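Local coordinates for AT-rich interactive domain-containing protein 4 (Arabidopsis thaliana, PDB 6LQF) that probably binds DNA through its ARID domain, which is joined in one cassette to a zinc-containing PHD finger that recognises the H3K4me3 histone mark, at residues A[28-33]-A[52-57]; A[62-67]-A[116-121]. All coordinates share one frame; numbering follows the deposited sequence.

In the fold
Both contacts lie in the ARID domain, their centres about 9 Å apart, and form one continuous apolar core. Contact 1 sets helix 26-39 against the loop 52-57; contact 2 joins the start of helix 66-74 to the end of helix 107-118. Phe29 CD2 and Phe67 CD1, 3.5 Å apart, link the two. Ala57 O and Leu64 N join backbone to backbone at 2.8 Å (probable hydrogen bond), and the Arg63 side chain adds a probable bond, NH1 to Pro55 O 3.0 Å. The zinc ion held by Asp32 is on the far side of helix 26-39 from the loop; the side chain of Leu119 is about 11 Å from a bound zinc ion. DNA approaches both contacts, closest at Ala57.

Contact 1: A[28-33]-A[52-57]; sequences EFLRDV and AEFPDA. With ZN (zinc ion), chain E; nucleotides of chain C.
Asp32 OD2 is gripped twice: it binds the zinc ion at 2.1 Å and shares a hydrogen bond with Tyr122 OH. OD1 of the same carboxylate stands 3.0 Å from the metal, so the coordination is essentially through one oxygen. His14, Cys16 and His126 complete the site, tying the chain before helix 26-39 and the chain after helix 120-124 to this helix. Across the helix from the zinc, Leu30 and Val33 meet Phe54. Leu30 CD2 comes to the ring edge, close to its plane, 4.1 Å from Phe54 CE2. Val33 CG1 approaches the outer end of the ring obliquely, 3.9 Å from Phe54 CZ, and the two side chains run at about a right angle.

With CG1 anti to the backbone N (chi1 175°), Val33 serves two aromatics: CG1 goes to Phe54, while CG2 sits 3.5 Å above one face of the Phe29 ring, near its rim. This is core packing of the ARID fold, in which the Phe54 ring packs the loop against helix 26-39. Met34 and Leu37 of the same helix, Leu66 and Tyr118 also touch Phe54.

The peptide bond between Phe54 and Pro55 is cis, and Pro55 CB lies over one face of the ring, offset toward the rim. Farther along the loop, Asp56 centres an inverse gamma turn that leads the chain to the DNA, where Ala57 CA is 3.4 Å from OP1 of nucleotide DT3 of chain C, a contact with the phosphate backbone rather than a base.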
ATOM      1  N   GLU A  28       6.474 -12.375  10.732  1.00 21.02           N
ATOM      2  CA  GLU A  28       5.356 -12.254  11.647  1.00 21.66           C
ATOM      3  C   GLU A  28       4.066 -11.880  10.909  1.00 20.34           C
ATOM      4  O   GLU A  28       3.008 -12.441  11.186  1.00 20.03           O
ATOM      5  CB  GLU A  28       5.646 -11.202  12.711  1.00 23.07           C
ATOM      6  CG  GLU A  28       4.519 -11.109  13.714  1.00 28.94           C
ATOM      7  CD  GLU A  28       4.803 -10.175  14.888  1.00 43.07           C
ATOM      8  OE1 GLU A  28       5.975  -9.784  15.103  1.00 46.24           O
ATOM      9  OE2 GLU A  28       3.833  -9.861  15.608  1.00 38.56           O
ATOM     10  N   PHE A  29       4.154 -10.948   9.953  1.00 19.72           N
ATOM     11  CA  PHE A  29       2.986 -10.600   9.154  1.00 18.53           C
ATOM     12  C   PHE A  29       2.437 -11.802   8.382  1.00 16.84           C
ATOM     13  O   PHE A  29       1.231 -12.080   8.459  1.00 17.58           O
ATOM     14  CB  PHE A  29       3.349  -9.455   8.189  1.00 20.63           C
ATOM     15  CG  PHE A  29       2.278  -9.156   7.230  1.00 19.38           C
ATOM     16  CD1 PHE A  29       1.200  -8.353   7.619  1.00 20.49           C
ATOM     17  CD2 PHE A  29       2.323  -9.645   5.934  1.00 19.38           C
ATOM     18  CE1 PHE A  29       0.131  -8.092   6.709  1.00 20.32           C
ATOM     19  CE2 PHE A  29       1.251  -9.341   5.022  1.00 19.67           C
ATOM     20  CZ  PHE A  29       0.190  -8.573   5.431  1.00 17.59           C
ATOM     21  N   LEU A  30       3.301 -12.478   7.626  1.00 17.65           N
ATOM     22  CA  LEU A  30       2.819 -13.550   6.769  1.00 17.35           C
ATOM     23  C   LEU A  30       2.229 -14.698   7.586  1.00 17.12           C
ATOM     24  O   LEU A  30       1.215 -15.287   7.190  1.00 18.42           O
ATOM     25  CB  LEU A  30       3.943 -14.069   5.873  1.00 19.17           C
ATOM     26  CG  LEU A  30       4.366 -13.077   4.774  1.00 21.89           C
ATOM     27  CD1 LEU A  30       5.621 -13.603   4.051  1.00 22.14           C
ATOM     28  CD2 LEU A  30       3.218 -12.800   3.751  1.00 20.65           C
ATOM     29  N   ARG A  31       2.816 -14.994   8.737  1.00 19.06           N
ATOM     30  CA  ARG A  31       2.247 -16.046   9.575  1.00 18.23           C
ATOM     31  C   ARG A  31       0.886 -15.628  10.093  1.00 19.35           C
ATOM     32  O   ARG A  31      -0.032 -16.469  10.158  1.00 20.95           O
ATOM     33  CB  ARG A  31       3.228 -16.398  10.709  1.00 18.91           C
ATOM     34  CG  ARG A  31       4.472 -17.099  10.174  1.00 22.02           C
ATOM     35  CD  ARG A  31       5.298 -17.620  11.335  1.00 27.99           C
ATOM     36  NE  ARG A  31       6.521 -18.248  10.858  1.00 24.52           N
ATOM     37  CZ  ARG A  31       6.591 -19.522  10.450  1.00 23.68           C
ATOM     38  NH1 ARG A  31       5.499 -20.274  10.433  1.00 25.70           N
ATOM     39  NH2 ARG A  31       7.742 -20.020  10.005  1.00 27.78           N
ATOM     40  N   ASP A  32       0.717 -14.337  10.394  1.00 18.16           N
ATOM     41  CA  ASP A  32      -0.604 -13.885  10.845  1.00 18.29           C
ATOM     42  C   ASP A  32      -1.623 -13.932   9.690  1.00 17.77           C
ATOM     43  O   ASP A  32      -2.808 -14.284   9.913  1.00 20.05           O
ATOM     44  CB  ASP A  32      -0.531 -12.461  11.441  1.00 20.10           C
ATOM     45  CG  ASP A  32      -1.707 -12.140  12.253  1.00 22.10           C
ATOM     46  OD1 ASP A  32      -2.054 -12.848  13.211  1.00 25.41           O
ATOM     47  OD2 ASP A  32      -2.331 -11.121  11.915  1.00 22.59           O
ATOM     48  N   VAL A  33      -1.195 -13.616   8.474  1.00 18.66           N
ATOM     49  CA  VAL A  33      -2.110 -13.734   7.319  1.00 17.71           C
ATOM     50  C   VAL A  33      -2.540 -15.184   7.108  1.00 17.93           C
ATOM     51  O   VAL A  33      -3.747 -15.444   6.885  1.00 17.86           O
ATOM     52  CB  VAL A  33      -1.500 -13.178   6.003  1.00 17.03           C
ATOM     53  CG1 VAL A  33      -2.406 -13.437   4.834  1.00 20.34           C
ATOM     54  CG2 VAL A  33      -1.298 -11.660   6.123  1.00 16.78           C
ATOM     55  N   ALA A  52       7.203 -21.210   4.044  1.00 25.57           N
ATOM     56  CA  ALA A  52       8.081 -21.251   2.874  1.00 27.65           C
ATOM     57  C   ALA A  52       7.367 -21.362   1.535  1.00 28.08           C
ATOM     58  O   ALA A  52       7.893 -20.866   0.511  1.00 30.91           O
ATOM     59  CB  ALA A  52       9.085 -22.429   3.029  1.00 29.48           C
ATOM     60  N   GLU A  53       6.184 -22.000   1.547  1.00 23.18           N
ATOM     61  CA  GLU A  53       5.363 -22.207   0.351  1.00 25.94           C
ATOM     62  C   GLU A  53       4.190 -21.209   0.150  1.00 22.02           C
ATOM     63  O   GLU A  53       3.369 -21.392  -0.767  1.00 22.89           O
ATOM     64  CB  GLU A  53       4.755 -23.605   0.375  1.00 31.13           C
ATOM     65  CG  GLU A  53       5.773 -24.729   0.639  1.00 46.81           C
ATOM     66  CD  GLU A  53       6.633 -25.076  -0.580  1.00 64.00           C
ATOM     67  OE1 GLU A  53       7.632 -25.811  -0.408  1.00 69.91           O
ATOM     68  OE2 GLU A  53       6.315 -24.625  -1.702  1.00 70.39           O
ATOM     69  N   PHE A  54       4.079 -20.214   1.025  1.00 20.83           N
ATOM     70  CA  PHE A  54       2.939 -19.269   0.998  1.00 17.35           C
ATOM     71  C   PHE A  54       3.372 -17.920   0.467  1.00 19.36           C
ATOM     72  O   PHE A  54       4.399 -17.392   0.948  1.00 21.19           O
ATOM     73  CB  PHE A  54       2.382 -19.107   2.403  1.00 20.13           C
ATOM     74  CG  PHE A  54       1.297 -18.087   2.493  1.00 21.47           C
ATOM     75  CD1 PHE A  54       0.020 -18.389   2.102  1.00 20.29           C
ATOM     76  CD2 PHE A  54       1.575 -16.832   2.957  1.00 20.28           C
ATOM     77  CE1 PHE A  54      -0.988 -17.448   2.151  1.00 20.04           C
ATOM     78  CE2 PHE A  54       0.598 -15.853   3.018  1.00 19.68           C
ATOM     79  CZ  PHE A  54      -0.734 -16.190   2.593  1.00 18.77           C
ATOM     80  N   PRO A  55       2.617 -17.305  -0.447  1.00 19.04           N
ATOM     81  CA  PRO A  55       1.438 -17.863  -1.148  1.00 17.77           C
ATOM     82  C   PRO A  55       1.849 -18.647  -2.375  1.00 19.15           C
ATOM     83  O   PRO A  55       2.967 -18.541  -2.816  1.00 19.25           O
ATOM     84  CB  PRO A  55       0.668 -16.615  -1.568  1.00 15.08           C
ATOM     85  CG  PRO A  55       1.776 -15.638  -1.911  1.00 19.56           C
ATOM     86  CD  PRO A  55       2.847 -15.896  -0.827  1.00 20.85           C
ATOM     87  N   ASP A  56       0.939 -19.453  -2.918  1.00 17.87           N
ATOM     88  CA  ASP A  56       1.174 -20.149  -4.176  1.00 20.97           C
ATOM     89  C   ASP A  56       0.699 -19.323  -5.337  1.00 26.73           C
ATOM     90  O   ASP A  56      -0.298 -19.643  -5.996  1.00 28.59           O
ATOM     91  CB  ASP A  56       0.426 -21.480  -4.150  1.00 24.52           C
ATOM     92  CG  ASP A  56       0.761 -22.371  -5.320  1.00 51.53           C
ATOM     93  OD1 ASP A  56       1.731 -22.093  -6.057  1.00 53.18           O
ATOM     94  OD2 ASP A  56       0.047 -23.384  -5.482  1.00 56.55           O
ATOM     95  N   ALA A  57       1.334 -18.194  -5.529  1.00 24.54           N
ATOM     96  CA  ALA A  57       0.997 -17.219  -6.568  1.00 21.26           C
ATOM     97  C   ALA A  57       2.309 -16.600  -7.016  1.00 21.28           C
ATOM     98  O   ALA A  57       3.223 -16.334  -6.220  1.00 21.03           O
ATOM     99  CB  ALA A  57       0.046 -16.129  -6.105  1.00 21.03           C
TER
HETATM  100 ZN    ZN E 801      -4.020 -10.652  13.026  1.00 23.77          ZN
ATOM    101  P    DT C   3      -0.774 -17.096 -10.794  1.00 32.45           P
ATOM    102  OP1  DT C   3       0.254 -17.426  -9.844  1.00 35.68           O
ATOM    103  OP2  DT C   3      -1.793 -16.170 -10.442  1.00 31.34           O
ATOM    104  O5'  DT C   3      -0.120 -16.595 -12.143  1.00 30.94           O
ATOM    105  C5'  DT C   3       0.945 -17.328 -12.717  1.00 30.20           C
ATOM    106  C4'  DT C   3       1.374 -16.743 -14.038  1.00 26.46           C
ATOM    107  O4'  DT C   3       0.319 -16.934 -14.991  1.00 28.58           O
ATOM    108  C3'  DT C   3       1.715 -15.249 -14.067  1.00 27.71           C
ATOM    109  O3'  DT C   3       3.026 -15.169 -14.609  1.00 32.42           O
ATOM    110  C2'  DT C   3       0.697 -14.663 -15.027  1.00 29.83           C
ATOM    111  C1'  DT C   3       0.326 -15.852 -15.882  1.00 28.21           C
ATOM    112  N1   DT C   3      -0.993 -15.797 -16.472  1.00 27.13           N
ATOM    113  C2   DT C   3      -1.150 -16.098 -17.801  1.00 27.84           C
ATOM    114  O2   DT C   3      -0.218 -16.287 -18.551  1.00 29.96           O
ATOM    115  N3   DT C   3      -2.446 -16.068 -18.237  1.00 24.86           N
ATOM    116  C4   DT C   3      -3.573 -15.841 -17.479  1.00 28.48           C
ATOM    117  O4   DT C   3      -4.673 -15.873 -17.998  1.00 31.61           O
ATOM    118  C5   DT C   3      -3.333 -15.581 -16.084  1.00 29.28           C
ATOM    119  C7   DT C   3      -4.496 -15.319 -15.182  1.00 34.40           C
ATOM    120  C6   DT C   3      -2.074 -15.604 -15.651  1.00 25.45           C
TER

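Contact 2: A[62-67]-A[116-121]; sequences KRLDLF and ETYLLE
Leu66, Tyr118 and Leu119 all turn CG beside the backbone N and anti to the carbonyl carbon (chi1 -69°, -71° and -65°), and each directs its CB toward the other segment. Leu66 CD2 is the methyl that does most of the touching. It stands 3.7 Å from Tyr118 CB and 3.9 Å from Leu119 CD1, lodged between two consecutive residues. It meets Tyr118 at the root of the side chain, reaching CB and CG first; its approach to the ring is oblique, and the two side chains cross at about a right angle.

Leu119 also brings CD1 to the backbone of Leu66, 3.8 Å from the carbonyl O, a van der Waals contact. Farther out on the tyrosine, Leu64 CD2 comes obliquely to CE2 at 4.2 Å, so Leu66 touches the root of Tyr118 and Leu64 one side of its ring. The neighbouring Thr117 lays CG2 over one face of that ring, 3.8 Å above its plane.

Every residue that touches is buried, and the side-chain contacts across the interface are all apolar. Asp65, the N-cap of helix 66-74, caps a backbone N of its first turn, and OD2 also bonds to Asn68 ND2 and Arg96 N. Leu30 reaches Leu66 from contact 1, and Leu69 and Tyr70 pack on Leu119. This packing of the start of helix 66-74 on the end of helix 107-118 is part of the hydrophobic core of the ARID domain, a mainly helical DNA-binding fold of the helix-turn-helix clan, with a short beta hairpin before helix 66-74 and nucleic acid about 5 Å from the nearest atom.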
ATOM      1  N   LYS A  62       8.354 -14.215  -9.897  1.00 20.65           N
ATOM      2  CA  LYS A  62       8.740 -14.388  -8.511  1.00 18.77           C
ATOM      3  C   LYS A  62       7.504 -14.633  -7.666  1.00 17.53           C
ATOM      4  O   LYS A  62       6.394 -14.232  -8.051  1.00 18.72           O
ATOM      5  CB  LYS A  62       9.526 -13.174  -7.992  1.00 20.13           C
ATOM      6  CG  LYS A  62      10.882 -13.050  -8.675  1.00 26.00           C
ATOM      7  CD  LYS A  62      11.647 -11.856  -8.126  1.00 32.11           C
ATOM      8  CE  LYS A  62      13.048 -11.861  -8.726  1.00 44.80           C
ATOM      9  NZ  LYS A  62      13.843 -10.692  -8.271  1.00 55.62           N
ATOM     10  N   ARG A  63       7.662 -15.285  -6.517  1.00 16.96           N
ATOM     11  CA  ARG A  63       6.501 -15.489  -5.624  1.00 17.42           C
ATOM     12  C   ARG A  63       5.884 -14.145  -5.244  1.00 15.98           C
ATOM     13  O   ARG A  63       6.595 -13.187  -5.008  1.00 18.31           O
ATOM     14  CB  ARG A  63       6.918 -16.253  -4.352  1.00 19.48           C
ATOM     15  CG  ARG A  63       5.710 -16.649  -3.470  1.00 20.26           C
ATOM     16  CD  ARG A  63       6.194 -17.492  -2.247  1.00 22.26           C
ATOM     17  NE  ARG A  63       7.159 -18.563  -2.575  1.00 24.32           N
ATOM     18  CZ  ARG A  63       6.781 -19.802  -2.881  1.00 24.40           C
ATOM     19  NH1 ARG A  63       5.503 -20.183  -2.883  1.00 25.21           N
ATOM     20  NH2 ARG A  63       7.686 -20.711  -3.159  1.00 29.03           N
ATOM     21  N   LEU A  64       4.562 -14.050  -5.230  1.00 16.60           N
ATOM     22  CA  LEU A  64       3.901 -12.789  -4.913  1.00 17.04           C
ATOM     23  C   LEU A  64       4.300 -12.230  -3.537  1.00 19.07           C
ATOM     24  O   LEU A  64       4.210 -12.960  -2.543  1.00 20.08           O
ATOM     25  CB  LEU A  64       2.404 -13.051  -4.977  1.00 15.70           C
ATOM     26  CG  LEU A  64       1.545 -11.844  -4.635  1.00 19.63           C
ATOM     27  CD1 LEU A  64       1.692 -10.780  -5.710  1.00 21.78           C
ATOM     28  CD2 LEU A  64       0.115 -12.344  -4.519  1.00 22.19           C
ATOM     29  N   ASP A  65       4.730 -10.962  -3.497  1.00 18.09           N
ATOM     30  CA  ASP A  65       5.200 -10.293  -2.265  1.00 20.77           C
ATOM     31  C   ASP A  65       4.047  -9.604  -1.527  1.00 16.97           C
ATOM     32  O   ASP A  65       3.777  -8.381  -1.709  1.00 18.65           O
ATOM     33  CB  ASP A  65       6.292  -9.270  -2.645  1.00 18.27           C
ATOM     34  CG  ASP A  65       6.808  -8.448  -1.472  1.00 18.87           C
ATOM     35  OD1 ASP A  65       6.423  -8.676  -0.302  1.00 20.78           O
ATOM     36  OD2 ASP A  65       7.656  -7.559  -1.757  1.00 21.55           O
ATOM     37  N   LEU A  66       3.345 -10.364  -0.718  1.00 17.48           N
ATOM     38  CA  LEU A  66       2.130  -9.857  -0.051  1.00 16.98           C
ATOM     39  C   LEU A  66       2.427  -8.809   0.992  1.00 17.28           C
ATOM     40  O   LEU A  66       1.599  -7.909   1.237  1.00 18.23           O
ATOM     41  CB  LEU A  66       1.360 -11.008   0.627  1.00 18.15           C
ATOM     42  CG  LEU A  66       0.713 -11.993  -0.282  1.00 18.21           C
ATOM     43  CD1 LEU A  66       0.279 -13.187   0.562  1.00 22.49           C
ATOM     44  CD2 LEU A  66      -0.527 -11.341  -0.876  1.00 19.74           C
ATOM     45  N   PHE A  67       3.609  -8.894   1.635  1.00 17.33           N
ATOM     46  CA  PHE A  67       3.940  -7.914   2.672  1.00 17.61           C
ATOM     47  C   PHE A  67       4.049  -6.499   2.134  1.00 17.68           C
ATOM     48  O   PHE A  67       3.449  -5.546   2.693  1.00 17.72           O
ATOM     49  CB  PHE A  67       5.265  -8.345   3.301  1.00 17.57           C
ATOM     50  CG  PHE A  67       5.705  -7.515   4.466  1.00 20.36           C
ATOM     51  CD1 PHE A  67       4.864  -7.251   5.541  1.00 22.30           C
ATOM     52  CD2 PHE A  67       6.994  -7.026   4.497  1.00 25.96           C
ATOM     53  CE1 PHE A  67       5.329  -6.514   6.646  1.00 30.24           C
ATOM     54  CE2 PHE A  67       7.435  -6.285   5.609  1.00 24.16           C
ATOM     55  CZ  PHE A  67       6.607  -6.081   6.669  1.00 27.00           C
ATOM     56  N   GLU A 116      -7.673  -8.581  -3.311  1.00 18.75           N
ATOM     57  CA  GLU A 116      -8.977  -9.146  -2.981  1.00 22.89           C
ATOM     58  C   GLU A 116      -8.897 -10.590  -2.472  1.00 20.50           C
ATOM     59  O   GLU A 116      -9.578 -10.950  -1.508  1.00 22.96           O
ATOM     60  CB  GLU A 116      -9.881  -9.107  -4.207  1.00 22.11           C
ATOM     61  CG  GLU A 116     -10.362  -7.697  -4.461  1.00 28.99           C
ATOM     62  CD  GLU A 116     -11.193  -7.564  -5.721  1.00 53.86           C
ATOM     63  OE1 GLU A 116     -11.071  -8.425  -6.627  1.00 58.59           O
ATOM     64  OE2 GLU A 116     -11.963  -6.588  -5.805  1.00 57.00           O
ATOM     65  N   THR A 117      -8.084 -11.433  -3.104  1.00 18.78           N
ATOM     66  CA  THR A 117      -7.960 -12.846  -2.691  1.00 19.33           C
ATOM     67  C   THR A 117      -7.328 -12.993  -1.306  1.00 19.84           C
ATOM     68  O   THR A 117      -7.838 -13.741  -0.446  1.00 19.44           O
ATOM     69  CB  THR A 117      -7.112 -13.573  -3.755  1.00 19.66           C
ATOM     70  OG1 THR A 117      -7.797 -13.465  -5.019  1.00 23.56           O
ATOM     71  CG2 THR A 117      -6.878 -15.084  -3.410  1.00 21.83           C
ATOM     72  N   TYR A 118      -6.172 -12.335  -1.080  1.00 18.05           N
ATOM     73  CA  TYR A 118      -5.374 -12.652   0.085  1.00 18.41           C
ATOM     74  C   TYR A 118      -5.525 -11.677   1.234  1.00 17.27           C
ATOM     75  O   TYR A 118      -5.292 -12.035   2.406  1.00 19.39           O
ATOM     76  CB  TYR A 118      -3.880 -12.719  -0.290  1.00 17.39           C
ATOM     77  CG  TYR A 118      -3.514 -13.908  -1.125  1.00 15.68           C
ATOM     78  CD1 TYR A 118      -3.308 -15.154  -0.522  1.00 17.29           C
ATOM     79  CD2 TYR A 118      -3.367 -13.796  -2.513  1.00 19.50           C
ATOM     80  CE1 TYR A 118      -2.975 -16.264  -1.281  1.00 16.40           C
ATOM     81  CE2 TYR A 118      -3.007 -14.906  -3.297  1.00 19.29           C
ATOM     82  CZ  TYR A 118      -2.838 -16.140  -2.658  1.00 17.61           C
ATOM     83  OH  TYR A 118      -2.471 -17.244  -3.404  1.00 20.95           O
ATOM     84  N   LEU A 119      -5.858 -10.393   0.911  1.00 15.95           N
ATOM     85  CA  LEU A 119      -5.604  -9.329   1.895  1.00 16.26           C
ATOM     86  C   LEU A 119      -6.804  -8.470   2.256  1.00 16.03           C
ATOM     87  O   LEU A 119      -6.760  -7.789   3.290  1.00 17.95           O
ATOM     88  CB  LEU A 119      -4.477  -8.407   1.368  1.00 17.03           C
ATOM     89  CG  LEU A 119      -3.097  -9.063   1.224  1.00 17.11           C
ATOM     90  CD1 LEU A 119      -2.104  -8.073   0.508  1.00 16.38           C
ATOM     91  CD2 LEU A 119      -2.623  -9.430   2.611  1.00 17.57           C
ATOM     92  N   LEU A 120      -7.900  -8.501   1.492  1.00 17.90           N
ATOM     93  CA  LEU A 120      -8.960  -7.535   1.774  1.00 19.78           C
ATOM     94  C   LEU A 120      -9.694  -7.794   3.098  1.00 19.32           C
ATOM     95  O   LEU A 120      -9.875  -6.888   3.940  1.00 20.15           O
ATOM     96  CB  LEU A 120      -9.930  -7.529   0.614  1.00 21.08           C
ATOM     97  CG  LEU A 120     -11.004  -6.486   0.778  1.00 23.17           C
ATOM     98  CD1 LEU A 120     -10.468  -5.069   0.976  1.00 25.07           C
ATOM     99  CD2 LEU A 120     -11.830  -6.545  -0.503  1.00 27.25           C
ATOM    100  N   GLU A 121     -10.092  -9.056   3.316  1.00 20.29           N
ATOM    101  CA  GLU A 121     -10.696  -9.396   4.597  1.00 20.24           C
ATOM    102  C   GLU A 121      -9.735  -9.165   5.749  1.00 18.49           C
ATOM    103  O   GLU A 121     -10.106  -8.682   6.806  1.00 20.41           O
ATOM    104  CB  GLU A 121     -11.155 -10.863   4.588  1.00 21.29           C
ATOM    105  CG  GLU A 121     -12.261 -11.053   3.564  1.00 25.99           C
ATOM    106  CD  GLU A 121     -12.773 -12.485   3.475  1.00 40.54           C
ATOM    107  OE1 GLU A 121     -12.146 -13.417   4.052  1.00 34.38           O
ATOM    108  OE2 GLU A 121     -13.836 -12.645   2.833  1.00 44.36           O
TER